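Local coordinates for protein Glucose/sorbosone dehydrogenases (Escherichia coli K12, PDB 2G8S) that belongs to the glucose/sorbosone dehydrogenase family and folds as a beta-propeller that carries a bound calcium ion in this crystal, at residues Q323-V328 with L336-D341; L17-A22 with D341-E346; A277-D282 with K290-A295. One frame throughout, in Å; residues are numbered along the deposited sequence. Where two conformers were deposited one is given.

Interaction 1 (Q323-V328 with L336-D341). With EDO (1,2-ethanediol), chain F; EDO (1,2-ethanediol), chain L.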
loop_
_atom_site.group_PDB
_atom_site.type_symbol
_atom_site.label_atom_id
_atom_site.label_comp_id
_atom_site.label_asym_id
_atom_site.label_seq_id
_atom_site.Cartn_x
_atom_site.Cartn_y
_atom_site.Cartn_z
ATOM N N GLN A 323 19.316 -1.137 -3.986
ATOM C CA GLN A 323 18.104 -0.682 -4.665
ATOM C C GLN A 323 17.000 -0.318 -3.684
ATOM O O GLN A 323 16.734 -1.063 -2.730
ATOM C CB GLN A 323 17.588 -1.759 -5.626
ATOM C CG GLN A 323 18.642 -2.289 -6.592
ATOM C CD GLN A 323 19.226 -1.210 -7.497
ATOM O OE1 GLN A 323 18.523 -0.635 -8.337
ATOM N NE2 GLN A 323 20.516 -0.929 -7.329
ATOM N N ARG A 324 16.355 0.820 -3.933
ATOM C CA ARG A 324 15.159 1.198 -3.172
ATOM C C ARG A 324 14.094 0.127 -3.372
ATOM O O ARG A 324 13.869 -0.309 -4.494
ATOM C CB ARG A 324 14.615 2.544 -3.667
ATOM C CG ARG A 324 15.584 3.716 -3.565
ATOM C CD ARG A 324 15.114 4.918 -4.403
ATOM N NE ARG A 324 13.721 5.305 -4.166
ATOM C CZ ARG A 324 13.302 6.040 -3.133
ATOM N NH1 ARG A 324 14.164 6.465 -2.213
ATOM N NH2 ARG A 324 12.015 6.342 -3.009
ATOM N N ILE A 325 13.434 -0.295 -2.294
ATOM C CA ILE A 325 12.426 -1.349 -2.398
ATOM C C ILE A 325 11.018 -0.767 -2.291
ATOM O O ILE A 325 10.683 -0.116 -1.300
ATOM C CB ILE A 325 12.633 -2.457 -1.343
ATOM C CG1 ILE A 325 14.051 -3.044 -1.422
ATOM C CG2 ILE A 325 11.561 -3.535 -1.486
ATOM C CD1 ILE A 325 14.426 -3.631 -2.797
ATOM N N ARG A 326 10.202 -1.040 -3.307
ATOM C CA ARG A 326 8.853 -0.496 -3.396
ATOM C C ARG A 326 7.768 -1.466 -2.915
ATOM O O ARG A 326 6.859 -1.064 -2.182
ATOM C CB ARG A 326 8.571 -0.040 -4.839
ATOM C CG ARG A 326 7.099 0.224 -5.188
ATOM C CD ARG A 326 6.408 1.245 -4.267
ATOM N NE ARG A 326 6.968 2.579 -4.407
ATOM C CZ ARG A 326 6.724 3.580 -3.559
ATOM N NH1 ARG A 326 5.962 3.387 -2.490
ATOM N NH2 ARG A 326 7.269 4.762 -3.770
ATOM N N ASP A 327 7.834 -2.729 -3.335
ATOM C CA ASP A 327 6.757 -3.671 -2.995
ATOM C C ASP A 327 7.338 -5.036 -2.704
ATOM O O ASP A 327 8.395 -5.401 -3.231
ATOM C CB ASP A 327 5.692 -3.768 -4.112
ATOM C CG ASP A 327 4.304 -4.158 -3.581
ATOM O OD1 ASP A 327 4.126 -4.333 -2.351
ATOM O OD2 ASP A 327 3.373 -4.274 -4.405
ATOM N N VAL A 328 6.633 -5.771 -1.851
ATOM C CA VAL A 328 7.021 -7.111 -1.436
ATOM C C VAL A 328 5.738 -7.933 -1.353
ATOM O O VAL A 328 4.761 -7.508 -0.727
ATOM C CB VAL A 328 7.731 -7.110 -0.042
ATOM C CG1 VAL A 328 8.128 -8.528 0.354
ATOM C CG2 VAL A 328 8.969 -6.203 -0.048
ATOM N N LEU A 336 9.155 -15.090 -2.330
ATOM C CA LEU A 336 8.927 -13.657 -2.159
ATOM C C LEU A 336 9.178 -12.963 -3.486
ATOM O O LEU A 336 10.156 -13.263 -4.161
ATOM C CB LEU A 336 9.870 -13.098 -1.095
ATOM C CG LEU A 336 9.429 -11.861 -0.326
ATOM C CD1 LEU A 336 8.242 -12.230 0.584
ATOM C CD2 LEU A 336 10.610 -11.341 0.501
ATOM N N TYR A 337 8.287 -12.042 -3.849
ATOM C CA TYR A 337 8.419 -11.251 -5.072
ATOM C C TYR A 337 8.589 -9.793 -4.684
ATOM O O TYR A 337 7.860 -9.284 -3.838
ATOM C CB TYR A 337 7.216 -11.451 -5.991
ATOM C CG TYR A 337 7.228 -12.825 -6.623
ATOM C CD1 TYR A 337 7.734 -13.022 -7.909
ATOM C CD2 TYR A 337 6.770 -13.942 -5.918
ATOM C CE1 TYR A 337 7.769 -14.283 -8.478
ATOM C CE2 TYR A 337 6.805 -15.229 -6.486
ATOM C CZ TYR A 337 7.301 -15.380 -7.774
ATOM O OH TYR A 337 7.353 -16.625 -8.372
ATOM N N VAL A 338 9.572 -9.140 -5.294
ATOM C CA VAL A 338 9.986 -7.808 -4.856
ATOM C C VAL A 338 10.079 -6.876 -6.054
ATOM O O VAL A 338 10.613 -7.254 -7.091
ATOM C CB VAL A 338 11.358 -7.862 -4.109
ATOM C CG1 VAL A 338 11.836 -6.473 -3.691
ATOM C CG2 VAL A 338 11.271 -8.771 -2.885
ATOM N N LEU A 339 9.548 -5.663 -5.895
ATOM C CA LEU A 339 9.663 -4.612 -6.918
ATOM C C LEU A 339 10.513 -3.485 -6.367
ATOM O O LEU A 339 10.327 -3.058 -5.216
ATOM C CB LEU A 339 8.281 -4.048 -7.282
ATOM C CG LEU A 339 7.343 -4.958 -8.076
ATOM C CD1 LEU A 339 5.959 -4.346 -8.083
ATOM C CD2 LEU A 339 7.851 -5.203 -9.513
ATOM N N THR A 340 11.460 -3.012 -7.172
ATOM C CA THR A 340 12.328 -1.924 -6.742
ATOM C C THR A 340 11.849 -0.572 -7.281
ATOM O O THR A 340 11.238 -0.507 -8.355
ATOM C CB THR A 340 13.791 -2.166 -7.147
ATOM O OG1 THR A 340 13.930 -2.049 -8.567
ATOM C CG2 THR A 340 14.240 -3.545 -6.697
ATOM N N ASP A 341 12.134 0.492 -6.523
ATOM C CA ASP A 341 11.648 1.844 -6.821
ATOM C C ASP A 341 12.731 2.640 -7.533
ATOM O O ASP A 341 13.326 3.564 -6.955
ATOM C CB ASP A 341 11.227 2.566 -5.537
ATOM C CG ASP A 341 10.547 3.893 -5.821
ATOM O OD1 ASP A 341 9.587 3.904 -6.616
ATOM O OD2 ASP A 341 10.969 4.930 -5.262
HETATM C C1 EDO F . 3.114 0.051 -2.769
HETATM O O1 EDO F . 3.866 -1.116 -3.089
HETATM C C2 EDO F . 3.372 0.485 -1.331
HETATM O O2 EDO F . 4.776 0.734 -1.179
HETATM C C1 EDO L . 9.296 -17.899 -13.000
HETATM O O1 EDO L . 10.218 -17.941 -11.907
HETATM C C2 EDO L . 7.903 -17.568 -12.485
HETATM O O2 EDO L . 8.003 -16.802 -11.280
HETATM O O HOH W 1 16.457 -2.076 -9.319
HETATM O O HOH W 2 8.310 5.903 -5.652
#
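Arg324 and Asp341 run side by side, pointing the same way, where the hairpin of strands 325-330 and 336-340 opens. Start at Arg324 CB, which rests 3.9 Å from Asp341 CB. CG lies at the limit of contact with Asp341 O, and CD comes within 3.4 Å of it. The chain then bends at chi3 (50°), which brings the guanidinium back onto the carboxylate. NE bonds to OD2 of Asp341 at 3.0 Å and makes a weak bond to Asp341 O; NH2 reaches the same OD2 at 2.9 Å. This salt bridge is a side-on grip by two nitrogens on one oxygen, which lies in the guanidinium plane while the carboxylate plane is turned 51° away. In the backbone, Asp341 N donates to Arg324 O, and a classic beta bulge places both Arg326 N (2.8 Å) and Asp327 N (3.1 Å) on Leu339 O. Further along, Val328 CG1 packs on Leu336 CG at 3.6 Å, a buried apolar contact. With two arginines beside it, the Asp341 carboxylate is probably held as the anion: OD2 is taken up by Arg324, while OD1 accepts from a water and has long, weak ion pairs to Arg326 NE and Arg37.

Interaction 2 (L17-A22 with D341-E346). With EDO (1,2-ethanediol), chain F; EDO (1,2-ethanediol), chain H.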
loop_
_atom_site.group_PDB
_atom_site.type_symbol
_atom_site.label_atom_id
_atom_site.label_comp_id
_atom_site.label_asym_id
_atom_site.label_seq_id
_atom_site.Cartn_x
_atom_site.Cartn_y
_atom_site.Cartn_z
ATOM N N LEU A 17 12.349 -1.722 -15.402
ATOM C CA LEU A 17 10.979 -1.323 -15.086
ATOM C C LEU A 17 10.988 0.103 -14.558
ATOM O O LEU A 17 11.626 0.389 -13.536
ATOM C CB LEU A 17 10.357 -2.259 -14.044
ATOM C CG LEU A 17 10.138 -3.722 -14.453
ATOM C CD1 LEU A 17 9.662 -4.511 -13.258
ATOM C CD2 LEU A 17 9.150 -3.859 -15.607
ATOM N N ASP A 18 10.283 0.998 -15.246
ATOM C CA ASP A 18 10.236 2.406 -14.861
ATOM C C ASP A 18 9.297 2.624 -13.672
ATOM O O ASP A 18 8.086 2.755 -13.860
ATOM C CB ASP A 18 9.799 3.241 -16.071
ATOM C CG ASP A 18 9.923 4.743 -15.842
ATOM O OD1 ASP A 18 10.271 5.179 -14.725
ATOM O OD2 ASP A 18 9.664 5.494 -16.807
ATOM N N HIS A 19 9.862 2.650 -12.467
ATOM C CA HIS A 19 9.101 2.875 -11.230
ATOM C C HIS A 19 7.847 2.001 -11.076
ATOM O O HIS A 19 6.724 2.512 -10.990
ATOM C CB HIS A 19 8.787 4.361 -11.073
ATOM C CG HIS A 19 10.001 5.181 -10.791
ATOM N ND1 HIS A 19 10.822 5.666 -11.789
ATOM C CD2 HIS A 19 10.573 5.547 -9.618
ATOM C CE1 HIS A 19 11.824 6.329 -11.239
ATOM N NE2 HIS A 19 11.702 6.264 -9.925
ATOM N N PRO A 20 8.040 0.678 -10.998
ATOM C CA PRO A 20 6.896 -0.195 -10.733
ATOM C C PRO A 20 6.353 0.114 -9.337
ATOM O O PRO A 20 7.123 0.491 -8.453
ATOM C CB PRO A 20 7.508 -1.596 -10.782
ATOM C CG PRO A 20 8.962 -1.386 -10.457
ATOM C CD PRO A 20 9.309 -0.069 -11.074
ATOM N N TRP A 21 5.045 -0.023 -9.142
ATOM C CA TRP A 21 4.456 0.274 -7.837
ATOM C C TRP A 21 3.855 -0.945 -7.154
ATOM O O TRP A 21 3.959 -1.086 -5.928
ATOM C CB TRP A 21 3.396 1.374 -7.948
ATOM C CG TRP A 21 3.208 2.185 -6.667
ATOM C CD1 TRP A 21 3.943 3.261 -6.274
ATOM C CD2 TRP A 21 2.212 1.988 -5.648
ATOM N NE1 TRP A 21 3.481 3.743 -5.070
ATOM C CE2 TRP A 21 2.412 2.988 -4.668
ATOM C CE3 TRP A 21 1.169 1.067 -5.468
ATOM C CZ2 TRP A 21 1.598 3.099 -3.524
ATOM C CZ3 TRP A 21 0.368 1.168 -4.325
ATOM C CH2 TRP A 21 0.591 2.174 -3.372
ATOM N N ALA A 22 3.213 -1.806 -7.940
ATOM C CA ALA A 22 2.518 -2.970 -7.387
ATOM C C ALA A 22 2.468 -4.107 -8.376
ATOM O O ALA A 22 2.669 -3.920 -9.579
ATOM C CB ALA A 22 1.102 -2.602 -6.955
ATOM N N ASP A 341 12.134 0.492 -6.523
ATOM C CA ASP A 341 11.648 1.844 -6.821
ATOM C C ASP A 341 12.731 2.640 -7.533
ATOM O O ASP A 341 13.326 3.564 -6.955
ATOM C CB ASP A 341 11.227 2.566 -5.537
ATOM C CG ASP A 341 10.547 3.893 -5.821
ATOM O OD1 ASP A 341 9.587 3.904 -6.616
ATOM O OD2 ASP A 341 10.969 4.930 -5.262
ATOM N N GLU A 342 12.978 2.274 -8.790
ATOM C CA GLU A 342 14.066 2.853 -9.576
ATOM C C GLU A 342 13.620 3.112 -11.026
ATOM O O GLU A 342 12.636 2.526 -11.491
ATOM C CB GLU A 342 15.285 1.918 -9.556
ATOM C CG GLU A 342 15.802 1.506 -8.163
ATOM C CD GLU A 342 16.548 2.601 -7.412
ATOM O OE1 GLU A 342 16.770 3.698 -7.977
ATOM O OE2 GLU A 342 16.920 2.359 -6.239
ATOM N N SER A 343 14.331 4.008 -11.716
ATOM C CA SER A 343 14.091 4.271 -13.134
ATOM C C SER A 343 14.338 3.010 -13.951
ATOM O O SER A 343 13.599 2.708 -14.896
ATOM C CB SER A 343 15.006 5.396 -13.626
ATOM O OG SER A 343 14.745 6.585 -12.908
ATOM N N SER A 344 15.396 2.288 -13.579
ATOM C CA SER A 344 15.663 0.971 -14.145
ATOM C C SER A 344 15.397 -0.078 -13.062
ATOM O O SER A 344 16.306 -0.776 -12.577
ATOM C CB SER A 344 17.081 0.878 -14.721
ATOM O OG SER A 344 17.156 -0.159 -15.686
ATOM N N GLY A 345 14.128 -0.166 -12.678
ATOM C CA GLY A 345 13.671 -1.058 -11.622
ATOM C C GLY A 345 13.610 -2.521 -12.022
ATOM O O GLY A 345 13.751 -2.881 -13.196
ATOM N N GLU A 346 13.400 -3.364 -11.020
ATOM C CA GLU A 346 13.440 -4.811 -11.197
ATOM C C GLU A 346 12.275 -5.491 -10.504
ATOM O O GLU A 346 11.776 -5.010 -9.478
ATOM C CB GLU A 346 14.732 -5.376 -10.612
ATOM C CG GLU A 346 16.024 -4.926 -11.274
ATOM C CD GLU A 346 17.214 -5.211 -10.372
ATOM O OE1 GLU A 346 17.252 -4.663 -9.249
ATOM O OE2 GLU A 346 18.098 -5.991 -10.767
HETATM C C1 EDO F . 3.114 0.051 -2.769
HETATM O O1 EDO F . 3.866 -1.116 -3.089
HETATM C C2 EDO F . 3.372 0.485 -1.331
HETATM O O2 EDO F . 4.776 0.734 -1.179
HETATM C C1 EDO H . 9.436 -1.220 -19.624
HETATM O O1 EDO H . 9.307 -0.208 -20.626
HETATM C C2 EDO H . 8.789 -0.760 -18.322
HETATM O O2 EDO H . 9.273 0.530 -17.923
HETATM O O HOH W 3 13.508 6.260 -7.679
#
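Leu17 meets Gly345 where the two ends of the beta-propeller are stitched together: the N-terminal strand 8-17 pairs antiparallel with the C-terminal strand 345-352, closing the ring of blades. The joint is mostly backbone. Leu17 N donates to Gly345 O at 2.9 Å, and Gly345 N returns a bond to Leu17 O at 2.7 Å, this one bent to 138° at the hydrogen. Two residues on, His19 N donates to Glu342 O at 2.9 Å, and Asp18 CA leans its hydrogen toward Ser343 O. The chain crosses from strand 8-17 to strand 20-25 here, with His19 in the left-handed helical region of the backbone.

Side-chain packing is slight. Leu17 rests on the backbone of the other segment, CB 3.6 Å from Gly345 O and CD1 carried on toward Glu346, while Leu36 of the neighbouring blade touches the same side chain. Pro20, already in that blade, packs on its Ile34 and Leu36.

Side-chain polar contacts gather round the His19 imidazole. Its CG sits beside the backbone N, anti to the carbonyl carbon (chi1 -69°), which folds the ring back so that Glu342 O lies over one face, toward the rim. CD2 touches Asp341 OD1 at 3.6 Å, with the Asp341 carboxylate turned 79° from the ring and its OD2 salt-bridged to Arg324. ND1 points in the ring plane at Asp18 OD1, but Asp18 has a second conformer, which leaves that bond less certain. Next to CD2, one water lies 2.9 Å from His19 NE2 and donates to Asp341 O at 2.8 Å.

Interaction 3 (A277-D282 with K290-A295)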
loop_
_atom_site.group_PDB
_atom_site.type_symbol
_atom_site.label_atom_id
_atom_site.label_comp_id
_atom_site.label_asym_id
_atom_site.label_seq_id
_atom_site.Cartn_x
_atom_site.Cartn_y
_atom_site.Cartn_z
ATOM N N ALA A 277 4.459 -8.075 3.199
ATOM C CA ALA A 277 3.893 -9.397 2.946
ATOM C C ALA A 277 4.136 -10.306 4.138
ATOM O O ALA A 277 5.263 -10.416 4.630
ATOM C CB ALA A 277 4.521 -10.002 1.707
ATOM N N PHE A 278 3.071 -10.935 4.616
ATOM C CA PHE A 278 3.202 -11.996 5.617
ATOM C C PHE A 278 3.558 -13.293 4.911
ATOM O O PHE A 278 3.118 -13.540 3.781
ATOM C CB PHE A 278 1.878 -12.193 6.366
ATOM C CG PHE A 278 1.475 -11.015 7.212
ATOM C CD1 PHE A 278 2.007 -10.849 8.484
ATOM C CD2 PHE A 278 0.564 -10.069 6.737
ATOM C CE1 PHE A 278 1.648 -9.748 9.272
ATOM C CE2 PHE A 278 0.206 -8.965 7.509
ATOM C CZ PHE A 278 0.741 -8.809 8.778
ATOM N N TYR A 279 4.317 -14.138 5.605
ATOM C CA TYR A 279 4.760 -15.407 5.032
ATOM C C TYR A 279 4.212 -16.574 5.849
ATOM O O TYR A 279 4.566 -16.722 7.017
ATOM C CB TYR A 279 6.284 -15.473 4.924
ATOM C CG TYR A 279 6.710 -16.623 4.046
ATOM C CD1 TYR A 279 6.969 -16.431 2.689
ATOM C CD2 TYR A 279 6.819 -17.909 4.569
ATOM C CE1 TYR A 279 7.344 -17.500 1.881
ATOM C CE2 TYR A 279 7.187 -18.970 3.785
ATOM C CZ TYR A 279 7.452 -18.766 2.440
ATOM O OH TYR A 279 7.808 -19.835 1.660
ATOM N N ASN A 280 3.349 -17.368 5.210
ATOM C CA ASN A 280 2.646 -18.458 5.900
ATOM C C ASN A 280 2.671 -19.762 5.097
ATOM O O ASN A 280 1.757 -20.590 5.186
ATOM C CB ASN A 280 1.203 -18.046 6.201
ATOM C CG ASN A 280 0.366 -17.911 4.945
ATOM O OD1 ASN A 280 0.898 -17.753 3.851
ATOM N ND2 ASN A 280 -0.952 -17.975 5.100
ATOM N N SER A 281 3.752 -19.963 4.345
ATOM C CA SER A 281 3.912 -21.140 3.484
ATOM C C SER A 281 4.930 -22.130 4.041
ATOM O O SER A 281 5.913 -21.739 4.660
ATOM C CB SER A 281 4.333 -20.698 2.075
ATOM O OG SER A 281 4.701 -21.803 1.255
ATOM N N ASP A 282 4.681 -23.420 3.819
ATOM C CA ASP A 282 5.662 -24.454 4.152
ATOM C C ASP A 282 6.736 -24.620 3.071
ATOM O O ASP A 282 7.657 -25.430 3.232
ATOM C CB ASP A 282 4.971 -25.798 4.421
ATOM C CG ASP A 282 4.293 -25.853 5.780
ATOM O OD1 ASP A 282 4.649 -25.048 6.668
ATOM O OD2 ASP A 282 3.395 -26.711 5.939
ATOM N N LYS A 290 6.680 -14.910 9.537
ATOM C CA LYS A 290 7.451 -13.693 9.272
ATOM C C LYS A 290 6.634 -12.661 8.507
ATOM O O LYS A 290 5.650 -12.994 7.835
ATOM C CB LYS A 290 8.720 -13.990 8.473
ATOM C CG LYS A 290 9.682 -14.975 9.104
ATOM C CD LYS A 290 10.247 -14.522 10.421
ATOM C CE LYS A 290 11.153 -15.605 10.998
ATOM N NZ LYS A 290 11.490 -15.268 12.389
ATOM N N LEU A 291 7.062 -11.412 8.622
ATOM C CA LEU A 291 6.513 -10.305 7.868
ATOM C C LEU A 291 7.694 -9.608 7.198
ATOM O O LEU A 291 8.677 -9.262 7.866
ATOM C CB LEU A 291 5.808 -9.337 8.815
ATOM C CG LEU A 291 5.394 -7.960 8.295
ATOM C CD1 LEU A 291 4.394 -8.087 7.148
ATOM C CD2 LEU A 291 4.807 -7.162 9.460
ATOM N N PHE A 292 7.594 -9.402 5.886
ATOM C CA PHE A 292 8.660 -8.792 5.099
ATOM C C PHE A 292 8.183 -7.430 4.658
ATOM O O PHE A 292 7.094 -7.320 4.102
ATOM C CB PHE A 292 8.984 -9.657 3.872
ATOM C CG PHE A 292 9.584 -10.985 4.227
ATOM C CD1 PHE A 292 10.973 -11.134 4.305
ATOM C CD2 PHE A 292 8.764 -12.078 4.505
ATOM C CE1 PHE A 292 11.545 -12.344 4.652
ATOM C CE2 PHE A 292 9.330 -13.314 4.853
ATOM C CZ PHE A 292 10.718 -13.448 4.928
ATOM N N ILE A 293 8.984 -6.401 4.938
ATOM C CA ILE A 293 8.605 -5.014 4.655
ATOM C C ILE A 293 9.669 -4.321 3.815
ATOM O O ILE A 293 10.851 -4.303 4.176
ATOM C CB ILE A 293 8.379 -4.198 5.958
ATOM C CG1 ILE A 293 7.422 -4.943 6.899
ATOM C CG2 ILE A 293 7.870 -2.795 5.621
ATOM C CD1 ILE A 293 7.104 -4.184 8.200
ATOM N N GLY A 294 9.260 -3.752 2.684
ATOM C CA GLY A 294 10.203 -3.003 1.869
ATOM C C GLY A 294 10.669 -1.742 2.575
ATOM O O GLY A 294 9.938 -1.172 3.390
ATOM N N ALA A 295 11.888 -1.310 2.254
ATOM C CA ALA A 295 12.413 -0.054 2.755
ATOM C C ALA A 295 12.939 0.759 1.579
ATOM O O ALA A 295 13.880 0.348 0.876
ATOM C CB ALA A 295 13.502 -0.308 3.796
#
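Ala277 pairs with Phe292 in the hairpin of strands 273-279 and 290-295, two neighbouring strands of one four-stranded blade of the beta-propeller. The strands run antiparallel, 152° between their directions. Ala277 N donates to Phe292 O at 2.9 Å and Phe292 N donates back to Ala277 O at 2.8 Å, a complete hydrogen-bonded pair. On the same face, the methyl of Ala277 packs on Val328 and Thr330 of the next blade.

Phe278 turns to the other face, paired without direct backbone bonds to Leu291. Leu291 has CG anti to the backbone N (chi1 168°), and this swings CD1 across the phenyl ring: it sits over the centre of one face, 3.9 Å from the Phe278 centroid and 11° off the normal, a CH-pi contact. The same methyl lies 3.5 Å from Ala277 O.

Tyr279 returns to the face of Ala277 and closes the ladder, its N donating to Lys290 O at 2.8 Å. Its ring leads away from strand 290-295 to an edge-to-face contact with Trp287, which stands edge-to-face with Phe292 as well and so ties the two aromatic side chains together, and its OH bonds to Gly334 O. Of the tyrosine side chain, CB is what meets strand 290-295, set in the plane of the Phe292 ring at its edge, 3.7 Å from CE2.

How the interactions relate
Interaction 1 lies within the blade completed by N-terminal strand 8-17; interaction 2 pairs Leu17 into the same blade and leads to strand 20-25 of the next. Their centres lie 8 Å apart. They share Asp341 and are laced together by Arg324 N to Glu342 OE2 and Thr340 OG1 to Glu346 N, both 2.8 Å and probable hydrogen bonds. A 1,2-ethanediol, probably from the crystallisation liquor, touches both. Interaction 3 sits in the preceding blade, its centre about 13 Å from that of interaction 1; there Val328 O packs 3.5 Å from Ala277 CB across the blade interface. Interactions 2 and 3 do not touch, nearest atoms about 7 Å apart. None includes the calcium-site residues Glu223 and Tyr233.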